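Local coordinates for protein nicotinate-nucleotide pyrophosphorylase (Pyrococcus furiosus, PDB 2I14) that probably catalyses the joining of nicotinate to phosphoribosyl pyrophosphate to form nicotinate mononucleotide in NAD biosynthesis, and binds zinc, at residues A[21-26]-A[108-113]; A[46-51]-A[304-309]; A[269-274]-A[287-292]; A[126-131]-A[277-282]. All blocks are in the same frame, centred on the assembly; numbering follows the deposited sequence.

The four contacts form two touching pairs in different parts of the subunit, with interactions 1 and 3 on opposite sides of its centre. Interactions 1 and 2 touch, with centres about 14 Å apart, as Leu112 packs on the backbone of 306-308; interactions 3 and 4 have the same spacing and meet where Phe292 packs on Ile282. Helix 108-131 runs between the two pairs: interaction 1 lies at its start and interaction 4 at its finish, centres about 32 Å apart. Along the chain, the segments of 1 and 2 alternate, as do those of 3 and 4, and interaction 2 brings 304-309 back to the antiparallel sheet that includes strand 43-49. Interaction 1 also faces a second subunit, beside its ligand-binding Arg143.

Interaction 1 of 4, residues A[21-26]-A[108-113]; sequences GKTTDV and ETALLG
The loop joining helix 15-20 to helix 26-37 is laid by Thr23, Thr24 and Asp25 against Thr109, in the first turn of the long helix 108-131. The hydroxyl of Thr109 is the polar centre of the contact. Its OG1 accepts the backbone N-H of Asp25 (N to OG1 3.2 Å, 143° at the hydrogen) and donates a weak bond to Asp25 OD2 at 3.0 Å. With OG1 anti to its own carbonyl carbon (chi1 -47°), the methyl CG2 falls anti to the backbone N and rests 3.2 Å from Thr23 O. Threonine suits this place because its hydroxyl serves both bonds to Asp25, while its compact side chain lets the loop lie close and packs on Phe28 of helix 26-37. This loop starts at a Schellman motif, where Gly21, with positive phi, ends helix 15-20 and lets the chain turn into the loop that leads to helix 26-37. An alanine at Thr109 would probably leave the N-H of Asp25 without this acceptor and its carboxylate less firmly oriented. That carboxylate has stronger partners in a second subunit, where OD2 forms a salt bridge with Arg143, a ligand-pocket residue, and OD1 bonds Ser166. Ile142 of the same neighbouring subunit packs on both Asp25 and Thr109.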
loop_
_atom_site.group_PDB
_atom_site.type_symbol
_atom_site.label_atom_id
_atom_site.label_comp_id
_atom_site.label_asym_id
_atom_site.label_seq_id
_atom_site.Cartn_x
_atom_site.Cartn_y
_atom_site.Cartn_z
ATOM N N GLY A 21 -2.667 48.090 12.202
ATOM C CA GLY A 21 -1.543 47.169 12.234
ATOM C C GLY A 21 -1.482 46.513 13.597
ATOM O O GLY A 21 -0.496 45.862 13.942
ATOM N N LYS A 22 -2.556 46.697 14.366
ATOM C CA LYS A 22 -2.686 46.140 15.712
ATOM C C LYS A 22 -2.789 44.612 15.732
ATOM O O LYS A 22 -2.667 43.990 16.793
ATOM C CB LYS A 22 -3.930 46.717 16.398
ATOM C CG LYS A 22 -3.645 47.684 17.543
ATOM C CD LYS A 22 -2.994 48.980 17.061
ATOM C CE LYS A 22 -2.817 49.966 18.208
ATOM N NZ LYS A 22 -2.245 51.259 17.741
ATOM N N THR A 23 -3.014 44.015 14.563
ATOM C CA THR A 23 -3.159 42.566 14.450
ATOM C C THR A 23 -1.908 41.848 13.974
ATOM O O THR A 23 -1.994 40.722 13.490
ATOM C CB THR A 23 -4.294 42.196 13.471
ATOM O OG1 THR A 23 -4.087 42.882 12.227
ATOM C CG2 THR A 23 -5.651 42.566 14.044
ATOM N N THR A 24 -0.747 42.471 14.102
ATOM C CA THR A 24 0.453 41.799 13.631
ATOM C C THR A 24 1.164 41.012 14.709
ATOM O O THR A 24 0.759 41.011 15.874
ATOM C CB THR A 24 1.460 42.788 12.998
ATOM O OG1 THR A 24 2.149 43.507 14.021
ATOM C CG2 THR A 24 0.735 43.774 12.118
ATOM N N ASP A 25 2.222 40.322 14.290
ATOM C CA ASP A 25 3.050 39.520 15.188
ATOM C C ASP A 25 4.020 40.509 15.854
ATOM O O ASP A 25 4.726 41.250 15.158
ATOM C CB ASP A 25 3.840 38.463 14.389
ATOM C CG ASP A 25 2.958 37.626 13.450
ATOM O OD1 ASP A 25 1.924 37.086 13.897
ATOM O OD2 ASP A 25 3.310 37.493 12.260
ATOM N N VAL A 26 4.055 40.525 17.187
ATOM C CA VAL A 26 4.927 41.457 17.903
ATOM C C VAL A 26 6.315 41.595 17.336
ATOM O O VAL A 26 6.795 42.710 17.167
ATOM C CB VAL A 26 5.111 41.096 19.386
ATOM C CG1 VAL A 26 3.823 41.332 20.136
ATOM C CG2 VAL A 26 5.596 39.651 19.520
ATOM N N GLU A 108 2.585 42.594 7.311
ATOM C CA GLU A 108 2.657 41.257 6.757
ATOM C C GLU A 108 1.507 40.422 7.283
ATOM O O GLU A 108 0.695 39.902 6.522
ATOM C CB GLU A 108 3.970 40.588 7.140
ATOM C CG GLU A 108 5.174 41.238 6.515
ATOM C CD GLU A 108 6.379 40.311 6.475
ATOM O OE1 GLU A 108 6.170 39.100 6.222
ATOM O OE2 GLU A 108 7.529 40.793 6.675
ATOM N N THR A 109 1.438 40.307 8.599
ATOM C CA THR A 109 0.404 39.515 9.239
ATOM C C THR A 109 -0.995 39.738 8.651
ATOM O O THR A 109 -1.831 38.817 8.586
ATOM C CB THR A 109 0.382 39.821 10.725
ATOM O OG1 THR A 109 1.724 39.792 11.219
ATOM C CG2 THR A 109 -0.465 38.794 11.470
ATOM N N ALA A 110 -1.249 40.960 8.214
ATOM C CA ALA A 110 -2.546 41.277 7.665
ATOM C C ALA A 110 -2.632 40.993 6.177
ATOM O O ALA A 110 -3.521 40.279 5.735
ATOM C CB ALA A 110 -2.878 42.739 7.943
ATOM N N LEU A 111 -1.708 41.548 5.399
ATOM C CA LEU A 111 -1.748 41.346 3.953
ATOM C C LEU A 111 -1.672 39.875 3.543
ATOM O O LEU A 111 -2.505 39.416 2.752
ATOM C CB LEU A 111 -0.656 42.177 3.260
ATOM C CG LEU A 111 0.821 41.813 3.333
ATOM C CD1 LEU A 111 1.123 40.778 2.267
ATOM C CD2 LEU A 111 1.655 43.062 3.088
ATOM N N LEU A 112 -0.704 39.132 4.078
ATOM C CA LEU A 112 -0.583 37.720 3.735
ATOM C C LEU A 112 -1.874 36.971 4.062
ATOM O O LEU A 112 -2.340 36.158 3.281
ATOM C CB LEU A 112 0.591 37.074 4.476
ATOM C CG LEU A 112 1.996 37.451 4.011
ATOM C CD1 LEU A 112 3.027 36.665 4.810
ATOM C CD2 LEU A 112 2.135 37.167 2.521
ATOM N N GLY A 113 -2.460 37.236 5.217
ATOM C CA GLY A 113 -3.699 36.551 5.549
ATOM C C GLY A 113 -4.804 36.877 4.549
ATOM O O GLY A 113 -5.635 36.037 4.200
#

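Interaction 2 of 4, residues A[46-51]-A[304-309]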
loop_
_atom_site.group_PDB
_atom_site.type_symbol
_atom_site.label_atom_id
_atom_site.label_comp_id
_atom_site.label_asym_id
_atom_site.label_seq_id
_atom_site.Cartn_x
_atom_site.Cartn_y
_atom_site.Cartn_z
ATOM N N ALA A 46 10.022 43.878 -1.588
ATOM C CA ALA A 46 9.600 42.597 -1.048
ATOM C C ALA A 46 8.691 41.880 -2.055
ATOM O O ALA A 46 7.936 42.504 -2.803
ATOM C CB ALA A 46 8.885 42.796 0.297
ATOM N N ASP A 47 8.800 40.555 -2.066
ATOM C CA ASP A 47 8.042 39.686 -2.951
ATOM C C ASP A 47 7.049 38.851 -2.156
ATOM O O ASP A 47 7.281 38.527 -0.984
ATOM C CB ASP A 47 9.002 38.722 -3.654
ATOM C CG ASP A 47 9.125 38.980 -5.144
ATOM O OD1 ASP A 47 8.663 40.055 -5.593
ATOM O OD2 ASP A 47 9.696 38.114 -5.860
ATOM N N VAL A 48 5.939 38.502 -2.795
ATOM C CA VAL A 48 4.947 37.647 -2.168
ATOM C C VAL A 48 4.769 36.434 -3.076
ATOM O O VAL A 48 4.372 36.567 -4.239
ATOM C CB VAL A 48 3.614 38.361 -1.987
ATOM C CG1 VAL A 48 2.580 37.376 -1.511
ATOM C CG2 VAL A 48 3.759 39.456 -0.958
ATOM N N THR A 49 5.102 35.256 -2.552
ATOM C CA THR A 49 4.988 34.001 -3.314
ATOM C C THR A 49 4.653 32.817 -2.401
ATOM O O THR A 49 4.361 32.980 -1.223
ATOM C CB THR A 49 6.318 33.635 -3.998
ATOM O OG1 THR A 49 7.282 33.362 -2.976
ATOM C CG2 THR A 49 6.841 34.779 -4.861
ATOM N N THR A 50 4.681 31.626 -2.973
ATOM C CA THR A 50 4.464 30.393 -2.218
ATOM C C THR A 50 5.398 29.435 -2.888
ATOM O O THR A 50 5.650 29.547 -4.092
ATOM C CB THR A 50 3.053 29.754 -2.355
ATOM O OG1 THR A 50 2.784 29.453 -3.728
ATOM C CG2 THR A 50 2.004 30.664 -1.848
ATOM N N THR A 51 5.904 28.489 -2.113
ATOM C CA THR A 51 6.816 27.494 -2.655
ATOM C C THR A 51 5.995 26.268 -2.987
ATOM O O THR A 51 6.497 25.303 -3.553
ATOM C CB THR A 51 7.900 27.117 -1.634
ATOM O OG1 THR A 51 7.274 26.728 -0.407
ATOM C CG2 THR A 51 8.831 28.297 -1.381
ATOM N N VAL A 304 -3.219 29.419 1.141
ATOM C CA VAL A 304 -2.066 29.255 0.251
ATOM C C VAL A 304 -0.911 29.805 1.069
ATOM O O VAL A 304 -0.955 30.953 1.476
ATOM C CB VAL A 304 -2.241 30.084 -1.054
ATOM C CG1 VAL A 304 -1.041 29.909 -1.963
ATOM C CG2 VAL A 304 -3.503 29.642 -1.775
ATOM N N ASP A 305 0.100 28.980 1.327
ATOM C CA ASP A 305 1.247 29.389 2.150
ATOM C C ASP A 305 1.978 30.558 1.508
ATOM O O ASP A 305 3.087 30.395 0.997
ATOM C CB ASP A 305 2.226 28.207 2.350
ATOM C CG ASP A 305 2.978 28.274 3.693
ATOM O OD1 ASP A 305 3.997 27.547 3.880
ATOM O OD2 ASP A 305 2.539 29.052 4.574
ATOM N N PHE A 306 1.348 31.732 1.531
ATOM C CA PHE A 306 1.919 32.953 0.950
ATOM C C PHE A 306 2.929 33.597 1.904
ATOM O O PHE A 306 2.659 33.734 3.091
ATOM C CB PHE A 306 0.792 33.953 0.621
ATOM C CG PHE A 306 0.251 33.831 -0.778
ATOM C CD1 PHE A 306 -1.117 33.921 -1.024
ATOM C CD2 PHE A 306 1.108 33.641 -1.857
ATOM C CE1 PHE A 306 -1.630 33.817 -2.323
ATOM C CE2 PHE A 306 0.609 33.534 -3.165
ATOM C CZ PHE A 306 -0.766 33.622 -3.394
ATOM N N ALA A 307 4.088 33.988 1.393
ATOM C CA ALA A 307 5.088 34.617 2.243
ATOM C C ALA A 307 5.655 35.893 1.630
ATOM O O ALA A 307 5.812 35.992 0.418
ATOM C CB ALA A 307 6.212 33.636 2.540
ATOM N N LEU A 308 5.955 36.868 2.483
ATOM C CA LEU A 308 6.524 38.142 2.046
ATOM C C LEU A 308 8.032 38.123 2.313
ATOM O O LEU A 308 8.470 38.084 3.467
ATOM C CB LEU A 308 5.866 39.295 2.821
ATOM C CG LEU A 308 6.298 40.738 2.527
ATOM C CD1 LEU A 308 7.696 41.037 3.073
ATOM C CD2 LEU A 308 6.256 40.955 1.025
ATOM N N ASP A 309 8.833 38.152 1.255
ATOM C CA ASP A 309 10.286 38.133 1.423
ATOM C C ASP A 309 11.024 39.185 0.603
ATOM O O ASP A 309 10.852 39.264 -0.612
ATOM C CB ASP A 309 10.853 36.768 1.042
ATOM C CG ASP A 309 10.121 35.625 1.704
ATOM O OD1 ASP A 309 9.789 35.729 2.904
ATOM O OD2 ASP A 309 9.890 34.608 1.022
#
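Ala46 and Leu308 fit together as a bump and a fork: the single CB of Ala46 lodges against both methyls of Leu308, CD2 at 3.3 Å and CD1 at 3.5 Å, and a residue this small leaves room for the fork. CD2 also meets Val48 CG2 at 3.5 Å. Val48 is thus a wedge with two sides, since its other methyl, CG1, lies 4.0 Å from Phe306 CD2, and the valine crosses both neighbours at about a right angle; its beta-branch suits a strand and offers a methyl to each. Beneath these side chains, strand 43-49 and strand 307-313 run antiparallel within a large sheet, and so tie the chain that leaves the parallel-stranded domain back to the N-terminal one. Asp47 and Asp309, then Thr49 and Ala307, are the hydrogen-bonded pairs of these two strands; Asp309 N to Asp47 O is 2.7 Å long. Val48 and Leu308, the non-hydrogen-bonded pair between them, share the opposite face. At the end of the ladder the Phe306 ring is a broad plate: Val304 CG1 sits over the centre of one face, 3.9 Å above the plane, while Thr49 O approaches an edge. The ring of Phe88 and helix 108-131 also pack on it. An alanine at Phe306 would probably open a gap between Val304, Val48 and Phe88. Asp47 turns its carboxylate out of this apolar contact, OD1 bonding to Gln96.

Interaction 3 of 4, residues A[269-274]-A[287-292]; sequences VKIFVS and DVVDAF
Ile271 O is gripped by two successive N-H groups, a sound bond from Asp290 N at 2.8 Å and a weak one from Ala291 N at 3.5 Å. They join the two parallel strands of a beta-alpha-beta unit, 270-274 and 291-294 with helix 279-283 between, in the six-stranded parallel sheet of the barrel-like domain of this family. Val273 N continues the ladder to Ala291 O, nearly along the C=O axis. Asp290, just before its strand, fastens the start of the strand pair with its side chain. OD1 takes the N-H of Ile271 at 3.0 Å in a nearly straight bond (176°), met from above the carboxylate plane, while OD2 forms a salt bridge with Lys270 NZ at 3.6 Å. The lysine chain is bent at its last torsion (chi4 -62°), which brings NZ back to the acid. Beyond it the contact is apolar, and beta-branched valines suit the extended backbone: the side chains of Val273 and Val289 cross at about a right angle, CG1 to CG1 3.7 Å. At the end of strand 270-274, Ser274 touches the bound ligand. A small residue at Ala291 suits its neighbour, the Phe272 ring: CB touches Phe272 CD2, and the carbonyl O lies 3.7 Å above one ring face, offset toward the rim.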
loop_
_atom_site.group_PDB
_atom_site.type_symbol
_atom_site.label_atom_id
_atom_site.label_comp_id
_atom_site.label_asym_id
_atom_site.label_seq_id
_atom_site.Cartn_x
_atom_site.Cartn_y
_atom_site.Cartn_z
ATOM N N VAL A 269 -38.346 17.995 -13.217
ATOM C CA VAL A 269 -37.653 18.144 -11.949
ATOM C C VAL A 269 -36.204 17.658 -12.028
ATOM O O VAL A 269 -35.927 16.508 -12.381
ATOM C CB VAL A 269 -38.389 17.411 -10.796
ATOM C CG1 VAL A 269 -39.836 17.855 -10.748
ATOM C CG2 VAL A 269 -38.298 15.923 -10.972
ATOM N N LYS A 270 -35.290 18.569 -11.706
ATOM C CA LYS A 270 -33.864 18.310 -11.720
ATOM C C LYS A 270 -33.375 17.782 -10.370
ATOM O O LYS A 270 -34.084 17.833 -9.364
ATOM C CB LYS A 270 -33.125 19.594 -12.054
ATOM C CG LYS A 270 -33.551 20.252 -13.354
ATOM C CD LYS A 270 -32.939 21.646 -13.461
ATOM C CE LYS A 270 -33.157 22.258 -14.818
ATOM N NZ LYS A 270 -32.509 21.438 -15.872
ATOM N N ILE A 271 -32.150 17.272 -10.364
ATOM C CA ILE A 271 -31.552 16.740 -9.152
ATOM C C ILE A 271 -30.486 17.685 -8.631
ATOM O O ILE A 271 -29.441 17.865 -9.255
ATOM C CB ILE A 271 -30.901 15.373 -9.397
ATOM C CG1 ILE A 271 -31.916 14.419 -10.039
ATOM C CG2 ILE A 271 -30.409 14.795 -8.076
ATOM C CD1 ILE A 271 -33.102 14.084 -9.153
ATOM N N PHE A 272 -30.768 18.293 -7.486
ATOM C CA PHE A 272 -29.851 19.215 -6.851
ATOM C C PHE A 272 -29.307 18.517 -5.604
ATOM O O PHE A 272 -30.080 18.029 -4.773
ATOM C CB PHE A 272 -30.598 20.485 -6.478
ATOM C CG PHE A 272 -29.717 21.567 -5.932
ATOM C CD1 PHE A 272 -29.164 21.466 -4.654
ATOM C CD2 PHE A 272 -29.431 22.692 -6.697
ATOM C CE1 PHE A 272 -28.342 22.470 -4.149
ATOM C CE2 PHE A 272 -28.605 23.703 -6.201
ATOM C CZ PHE A 272 -28.061 23.594 -4.928
ATOM N N VAL A 273 -27.980 18.440 -5.486
ATOM C CA VAL A 273 -27.369 17.781 -4.332
ATOM C C VAL A 273 -26.400 18.665 -3.561
ATOM O O VAL A 273 -25.798 19.598 -4.095
ATOM C CB VAL A 273 -26.610 16.484 -4.727
ATOM C CG1 VAL A 273 -27.508 15.571 -5.529
ATOM C CG2 VAL A 273 -25.339 16.834 -5.488
ATOM N N SER A 274 -26.270 18.355 -2.286
ATOM C CA SER A 274 -25.379 19.086 -1.433
ATOM C C SER A 274 -25.111 18.166 -0.249
ATOM O O SER A 274 -25.880 17.240 0.012
ATOM C CB SER A 274 -26.044 20.379 -0.969
ATOM O OG SER A 274 -27.083 20.096 -0.046
ATOM N N ASP A 287 -22.377 13.497 -13.946
ATOM C CA ASP A 287 -23.254 13.130 -15.046
ATOM C C ASP A 287 -24.656 12.685 -14.646
ATOM O O ASP A 287 -25.391 12.154 -15.462
ATOM C CB ASP A 287 -22.587 12.042 -15.897
ATOM C CG ASP A 287 -21.236 12.471 -16.437
ATOM O OD1 ASP A 287 -21.105 13.642 -16.867
ATOM O OD2 ASP A 287 -20.306 11.637 -16.440
ATOM N N VAL A 288 -25.050 12.912 -13.406
ATOM C CA VAL A 288 -26.373 12.493 -12.992
ATOM C C VAL A 288 -26.993 13.533 -12.066
ATOM O O VAL A 288 -28.095 13.357 -11.558
ATOM C CB VAL A 288 -26.284 11.118 -12.298
ATOM C CG1 VAL A 288 -27.622 10.719 -11.707
ATOM C CG2 VAL A 288 -25.826 10.075 -13.302
ATOM N N VAL A 289 -26.280 14.629 -11.854
ATOM C CA VAL A 289 -26.782 15.685 -10.993
ATOM C C VAL A 289 -26.814 16.982 -11.785
ATOM O O VAL A 289 -25.977 17.214 -12.664
ATOM C CB VAL A 289 -25.911 15.841 -9.733
ATOM C CG1 VAL A 289 -26.066 14.621 -8.850
ATOM C CG2 VAL A 289 -24.470 15.991 -10.122
ATOM N N ASP A 290 -27.788 17.823 -11.465
ATOM C CA ASP A 290 -27.961 19.072 -12.170
ATOM C C ASP A 290 -27.200 20.245 -11.586
ATOM O O ASP A 290 -26.592 21.022 -12.332
ATOM C CB ASP A 290 -29.454 19.400 -12.262
ATOM C CG ASP A 290 -30.184 18.503 -13.248
ATOM O OD1 ASP A 290 -30.539 17.354 -12.889
ATOM O OD2 ASP A 290 -30.384 18.953 -14.400
ATOM N N ALA A 291 -27.244 20.381 -10.259
ATOM C CA ALA A 291 -26.555 21.473 -9.578
ATOM C C ALA A 291 -26.009 21.030 -8.237
ATOM O O ALA A 291 -26.625 20.219 -7.534
ATOM C CB ALA A 291 -27.485 22.636 -9.392
ATOM N N PHE A 292 -24.855 21.590 -7.883
ATOM C CA PHE A 292 -24.183 21.249 -6.630
ATOM C C PHE A 292 -24.205 22.310 -5.547
ATOM O O PHE A 292 -24.059 23.505 -5.824
ATOM C CB PHE A 292 -22.718 20.917 -6.885
ATOM C CG PHE A 292 -22.501 19.770 -7.808
ATOM C CD1 PHE A 292 -22.383 19.976 -9.166
ATOM C CD2 PHE A 292 -22.359 18.486 -7.313
ATOM C CE1 PHE A 292 -22.116 18.921 -10.026
ATOM C CE2 PHE A 292 -22.092 17.428 -8.166
ATOM C CZ PHE A 292 -21.970 17.655 -9.531
#

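Interaction 4 of 4, residues A[126-131]-A[277-282]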
loop_
_atom_site.group_PDB
_atom_site.type_symbol
_atom_site.label_atom_id
_atom_site.label_comp_id
_atom_site.label_asym_id
_atom_site.label_seq_id
_atom_site.Cartn_x
_atom_site.Cartn_y
_atom_site.Cartn_z
ATOM N N LEU A 126 -12.693 26.886 -7.843
ATOM C CA LEU A 126 -12.468 26.655 -9.265
ATOM C C LEU A 126 -12.285 25.180 -9.590
ATOM O O LEU A 126 -12.824 24.707 -10.578
ATOM C CB LEU A 126 -11.271 27.469 -9.769
ATOM C CG LEU A 126 -10.951 27.306 -11.255
ATOM C CD1 LEU A 126 -12.203 27.486 -12.082
ATOM C CD2 LEU A 126 -9.906 28.320 -11.662
ATOM N N ARG A 127 -11.535 24.458 -8.755
ATOM C CA ARG A 127 -11.303 23.030 -8.961
ATOM C C ARG A 127 -12.632 22.277 -8.868
ATOM O O ARG A 127 -12.855 21.315 -9.590
ATOM C CB ARG A 127 -10.342 22.446 -7.913
ATOM C CG ARG A 127 -9.036 23.191 -7.704
ATOM C CD ARG A 127 -7.982 22.339 -6.973
ATOM N NE ARG A 127 -7.145 21.615 -7.924
ATOM C CZ ARG A 127 -7.019 20.297 -7.937
ATOM N NH1 ARG A 127 -7.668 19.568 -7.033
ATOM N NH2 ARG A 127 -6.293 19.692 -8.872
ATOM N N ILE A 128 -13.510 22.700 -7.964
ATOM C CA ILE A 128 -14.805 22.037 -7.829
ATOM C C ILE A 128 -15.606 22.301 -9.094
ATOM O O ILE A 128 -16.265 21.417 -9.626
ATOM C CB ILE A 128 -15.605 22.564 -6.580
ATOM C CG1 ILE A 128 -15.139 21.843 -5.308
ATOM C CG2 ILE A 128 -17.092 22.327 -6.765
ATOM C CD1 ILE A 128 -13.754 22.199 -4.897
ATOM N N LYS A 129 -15.530 23.539 -9.560
ATOM C CA LYS A 129 -16.238 23.950 -10.747
ATOM C C LYS A 129 -15.812 22.981 -11.842
ATOM O O LYS A 129 -16.642 22.284 -12.435
ATOM C CB LYS A 129 -15.859 25.400 -11.105
ATOM C CG LYS A 129 -16.676 26.021 -12.239
ATOM C CD LYS A 129 -18.166 26.042 -11.906
ATOM C CE LYS A 129 -18.999 26.603 -13.058
ATOM N NZ LYS A 129 -20.460 26.670 -12.727
ATOM N N ILE A 130 -14.512 22.921 -12.096
ATOM C CA ILE A 130 -13.981 22.042 -13.120
ATOM C C ILE A 130 -14.492 20.623 -12.926
ATOM O O ILE A 130 -15.066 20.048 -13.834
ATOM C CB ILE A 130 -12.436 22.060 -13.113
ATOM C CG1 ILE A 130 -11.940 23.450 -13.523
ATOM C CG2 ILE A 130 -11.886 20.996 -14.038
ATOM C CD1 ILE A 130 -10.444 23.566 -13.547
ATOM N N ALA A 131 -14.309 20.066 -11.740
ATOM C CA ALA A 131 -14.766 18.707 -11.495
ATOM C C ALA A 131 -16.259 18.505 -11.781
ATOM O O ALA A 131 -16.699 17.401 -12.137
ATOM C CB ALA A 131 -14.446 18.300 -10.065
ATOM N N LEU A 277 -19.140 17.237 0.212
ATOM C CA LEU A 277 -18.582 16.703 -1.016
ATOM C C LEU A 277 -17.429 17.520 -1.585
ATOM O O LEU A 277 -17.414 18.737 -1.531
ATOM C CB LEU A 277 -19.691 16.486 -2.063
ATOM C CG LEU A 277 -20.876 17.446 -2.183
ATOM C CD1 LEU A 277 -20.459 18.691 -2.926
ATOM C CD2 LEU A 277 -22.007 16.736 -2.922
ATOM N N ASP A 278 -16.444 16.807 -2.109
ATOM C CA ASP A 278 -15.261 17.404 -2.697
ATOM C C ASP A 278 -15.159 17.006 -4.171
ATOM O O ASP A 278 -16.133 16.554 -4.774
ATOM C CB ASP A 278 -14.033 16.909 -1.952
ATOM C CG ASP A 278 -14.000 15.394 -1.849
ATOM O OD1 ASP A 278 -13.018 14.831 -1.300
ATOM O OD2 ASP A 278 -14.973 14.762 -2.323
ATOM N N GLU A 279 -13.974 17.172 -4.747
ATOM C CA GLU A 279 -13.750 16.844 -6.149
ATOM C C GLU A 279 -14.046 15.405 -6.465
ATOM O O GLU A 279 -14.910 15.103 -7.265
ATOM C CB GLU A 279 -12.314 17.141 -6.521
ATOM C CG GLU A 279 -11.948 18.598 -6.375
ATOM C CD GLU A 279 -10.464 18.820 -6.503
ATOM O OE1 GLU A 279 -9.768 17.866 -6.907
ATOM O OE2 GLU A 279 -9.998 19.940 -6.205
ATOM N N GLU A 280 -13.308 14.510 -5.837
ATOM C CA GLU A 280 -13.487 13.087 -6.066
ATOM C C GLU A 280 -14.948 12.636 -5.956
ATOM O O GLU A 280 -15.416 11.805 -6.736
ATOM C CB GLU A 280 -12.626 12.308 -5.076
ATOM C CG GLU A 280 -12.763 10.815 -5.197
ATOM C CD GLU A 280 -12.260 10.091 -3.955
ATOM O OE1 GLU A 280 -11.021 9.946 -3.791
ATOM O OE2 GLU A 280 -13.118 9.674 -3.135
ATOM N N LYS A 281 -15.670 13.189 -4.989
ATOM C CA LYS A 281 -17.067 12.824 -4.767
ATOM C C LYS A 281 -17.989 13.330 -5.862
ATOM O O LYS A 281 -18.962 12.680 -6.218
ATOM C CB LYS A 281 -17.536 13.364 -3.419
ATOM C CG LYS A 281 -17.072 12.567 -2.216
ATOM C CD LYS A 281 -17.614 11.144 -2.272
ATOM C CE LYS A 281 -17.511 10.435 -0.915
ATOM N NZ LYS A 281 -16.112 10.112 -0.533
ATOM N N ILE A 282 -17.677 14.508 -6.378
ATOM C CA ILE A 282 -18.452 15.134 -7.434
ATOM C C ILE A 282 -18.147 14.471 -8.767
ATOM O O ILE A 282 -19.033 14.271 -9.585
ATOM C CB ILE A 282 -18.137 16.651 -7.495
ATOM C CG1 ILE A 282 -18.876 17.353 -6.347
ATOM C CG2 ILE A 282 -18.481 17.227 -8.861
ATOM C CD1 ILE A 282 -18.624 18.832 -6.224
#
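Glu279 reaches from the first turn of helix 279-283 to Arg127, near the end of helix 108-131. At its root, CB lies 4.3 Å from Ala131 CB, a residue small enough to let the two helices come close. CG is anti to the carbonyl carbon (chi1 -62°) and passes Ile128 CD1 at 4.3 Å, so the aliphatic part of the acid runs over an apolar patch. From there the chain is extended and carries CD to the guanidinium. OE2 approaches it at the edge, near its plane, and makes a salt bridge with Arg127 NH1; the modelled 2.5 Å between OE2 and NH1 is doubtful as an exact length, and the hydrogen bond within it is weak, with an angle of 127° at the hydrogen. OE2 also lies against CB and CD of Arg127, so the carboxylate rests on the aliphatic part of the arginine as well. The two flat groups are turned 49° apart, so they do not form the coplanar two-pronged pair often made by arginine and a carboxylate. Arg127 has a second partner in Trp57, to which it makes a cation-pi contact.

Behind the ion pair, the branched side chains of Ile128 and Ile282 cross at about a right angle, CG2 to CD1 3.9 Å, and Ile282 continues onto Val294 and Phe292 of strand 291-294. Ile282 CG2 also rests 3.7 Å from Ala131 O. Asp278 caps the N-terminus of the shorter helix, its OD2 accepting the N-H of Lys281, and an acid suits the partial positive charge of a helix start. For Glu279 it is the nearby charge of Arg127 that would probably favour the ionised form.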